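PDB 5CN2: ADP-ribosylation factor-binding protein GGA1 from Saccharomyces cerevisiae, which may help regulate membrane traffic through the trans-Golgi network, binding ARF1 and ARF2, and is represented here by its C-terminal GAE (gamma-ear) domain. Local coordinates for residues Phe40-Ser45 with Asn77-Ile82. Sequence-based numbering, arbitrary orientation.
Sequences FYSNIS and NSRDGI
Tyr41 and Ile82 form an antiparallel hydrogen-bonded pair at one end of the contact, with Tyr41 N donating to Ile82 O at 2.9 Å. Their side chains lie on the same face of the sheet and cross at an angle. The CG2 branch of Ile82, anti to its own backbone N, is the methyl that reaches the aromatic ring, coming within 3.5 Å of Tyr41 CD2 and also meeting CE2. Beyond the pair, Tyr41 OH bonds to Gln84, the ring meets Phe52, and Ile82 packs on Gln69, Ser70 and Leu74. The return bond is poor: that from Gly81 N to Tyr41 O is long (3.2 Å), bent and weak, consistent with the corner the chain turns at residues 79-80. Ser42 takes up the amide at that corner: Asp80 N points almost straight (178°) at Ser42 OG, 3.0 Å away. Chi1 (-63°) sets Asp80 CG anti to the carbonyl carbon, beside Phe40. Asp80 OD1 lies 3.4 Å from Phe40 CB, and Asp80 CG comes near Phe40 CD1; carboxylate and ring planes are 35° apart. Arg12 makes a salt bridge with Asp80 OD2 and a cation-pi contact with Phe40, tying the two together. Past the corner, Asn43 N gives a bent bond to Ser78 O (2.8 Å), and Asn77 N reaches Ser45 O at 3.0 Å. Asn43 OD1 accepts both Ser45 N, closing an Asx turn, and Ser45 OG at 2.7 Å, while Asn43 ND2 bonds to Leu74 O and Asp47 O. The contact thus joins neighbouring strands 34-43 and 78-89 of the five-stranded antiparallel sheet; the second is broken at the corner and regular pairing resumes at Tyr41-Ile82, within the immunoglobulin-like beta-sandwich of the GAE domain.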
loop_
_atom_site.group_PDB
_atom_site.type_symbol
_atom_site.label_atom_id
_atom_site.label_comp_id
_atom_site.label_asym_id
_atom_site.label_seq_id
_atom_site.Cartn_x
_atom_site.Cartn_y
_atom_site.Cartn_z
ATOM N N PHE A 40 1.560 0.517 5.320
ATOM C CA PHE A 40 1.494 -0.341 6.494
ATOM C C PHE A 40 0.337 -1.305 6.336
ATOM O O PHE A 40 -0.754 -0.920 5.896
ATOM C CB PHE A 40 1.273 0.491 7.764
ATOM C CG PHE A 40 2.405 1.399 8.105
ATOM C CD1 PHE A 40 3.431 0.959 8.918
ATOM C CD2 PHE A 40 2.422 2.710 7.648
ATOM C CE1 PHE A 40 4.478 1.805 9.247
ATOM C CE2 PHE A 40 3.453 3.553 7.977
ATOM C CZ PHE A 40 4.493 3.096 8.763
ATOM N N TYR A 41 0.563 -2.541 6.748
ATOM C CA TYR A 41 -0.437 -3.579 6.647
ATOM C C TYR A 41 -0.809 -4.049 8.044
ATOM O O TYR A 41 0.080 -4.348 8.853
ATOM C CB TYR A 41 0.108 -4.720 5.785
ATOM C CG TYR A 41 0.695 -4.250 4.438
ATOM C CD1 TYR A 41 -0.111 -4.075 3.317
ATOM C CD2 TYR A 41 2.034 -3.992 4.305
ATOM C CE1 TYR A 41 0.421 -3.662 2.097
ATOM C CE2 TYR A 41 2.576 -3.569 3.094
ATOM C CZ TYR A 41 1.759 -3.407 1.999
ATOM O OH TYR A 41 2.304 -2.994 0.815
ATOM N N SER A 42 -2.117 -4.074 8.333
ATOM C CA SER A 42 -2.613 -4.445 9.649
ATOM C C SER A 42 -3.621 -5.608 9.602
ATOM O O SER A 42 -4.613 -5.533 8.899
ATOM C CB SER A 42 -3.270 -3.241 10.312
ATOM O OG SER A 42 -2.323 -2.213 10.564
ATOM N N ASN A 43 -3.374 -6.652 10.390
ATOM C CA ASN A 43 -4.295 -7.784 10.513
ATOM C C ASN A 43 -5.269 -7.404 11.606
ATOM O O ASN A 43 -4.862 -7.237 12.759
ATOM C CB ASN A 43 -3.501 -9.049 10.867
ATOM C CG ASN A 43 -4.343 -10.319 10.947
ATOM O OD1 ASN A 43 -5.576 -10.304 10.970
ATOM N ND2 ASN A 43 -3.647 -11.454 10.991
ATOM N N ILE A 44 -6.533 -7.210 11.231
ATOM C CA ILE A 44 -7.611 -6.936 12.182
ATOM C C ILE A 44 -8.528 -8.170 12.413
ATOM O O ILE A 44 -9.605 -8.039 12.990
ATOM C CB ILE A 44 -8.477 -5.732 11.724
ATOM C CG1 ILE A 44 -9.061 -5.978 10.328
ATOM C CG2 ILE A 44 -7.655 -4.453 11.744
ATOM C CD1 ILE A 44 -10.246 -5.106 9.990
ATOM N N SER A 45 -8.105 -9.348 11.951
ATOM C CA SER A 45 -8.784 -10.613 12.278
ATOM C C SER A 45 -8.072 -11.292 13.436
ATOM O O SER A 45 -6.895 -11.003 13.698
ATOM C CB SER A 45 -8.731 -11.564 11.098
ATOM O OG SER A 45 -7.466 -12.222 11.059
ATOM N N ASN A 77 -4.676 -9.741 15.179
ATOM C CA ASN A 77 -4.770 -8.415 15.766
ATOM C C ASN A 77 -3.395 -7.705 15.854
ATOM O O ASN A 77 -3.031 -7.158 16.887
ATOM C CB ASN A 77 -5.435 -8.529 17.148
ATOM C CG ASN A 77 -6.825 -9.143 17.081
ATOM O OD1 ASN A 77 -7.059 -10.222 17.617
ATOM N ND2 ASN A 77 -7.746 -8.467 16.414
ATOM N N SER A 78 -2.643 -7.738 14.755
ATOM C CA SER A 78 -1.349 -7.041 14.630
ATOM C C SER A 78 -1.519 -5.739 13.819
ATOM O O SER A 78 -1.935 -5.754 12.649
ATOM C CB SER A 78 -0.332 -7.969 13.952
ATOM O OG SER A 78 0.900 -7.336 13.643
ATOM N N ARG A 79 -1.214 -4.618 14.462
ATOM C CA ARG A 79 -1.162 -3.321 13.810
ATOM C C ARG A 79 0.226 -3.059 13.197
ATOM O O ARG A 79 1.248 -3.293 13.834
ATOM C CB ARG A 79 -1.489 -2.223 14.816
ATOM C CG ARG A 79 -1.722 -0.867 14.173
ATOM C CD ARG A 79 -1.571 0.265 15.183
ATOM N NE ARG A 79 -2.859 0.628 15.773
ATOM C CZ ARG A 79 -3.698 1.541 15.286
ATOM N NH1 ARG A 79 -3.410 2.228 14.184
ATOM N NH2 ARG A 79 -4.841 1.779 15.919
ATOM N N ASP A 80 0.250 -2.569 11.965
ATOM C CA ASP A 80 1.502 -2.195 11.296
ATOM C C ASP A 80 2.557 -3.306 11.376
ATOM O O ASP A 80 3.721 -3.033 11.580
ATOM C CB ASP A 80 2.078 -0.910 11.912
ATOM C CG ASP A 80 1.172 0.325 11.742
ATOM O OD1 ASP A 80 0.179 0.325 10.979
ATOM O OD2 ASP A 80 1.496 1.354 12.374
ATOM N N GLY A 81 2.153 -4.563 11.236
ATOM C CA GLY A 81 3.104 -5.685 11.293
ATOM C C GLY A 81 4.031 -5.824 10.085
ATOM O O GLY A 81 5.078 -6.476 10.162
ATOM N N ILE A 82 3.622 -5.230 8.969
ATOM C CA ILE A 82 4.433 -5.150 7.755
ATOM C C ILE A 82 4.442 -3.693 7.289
ATOM O O ILE A 82 3.409 -3.023 7.271
ATOM C CB ILE A 82 3.883 -6.058 6.642
ATOM C CG1 ILE A 82 3.903 -7.533 7.073
ATOM C CG2 ILE A 82 4.730 -5.936 5.379
ATOM C CD1 ILE A 82 3.164 -8.440 6.112
#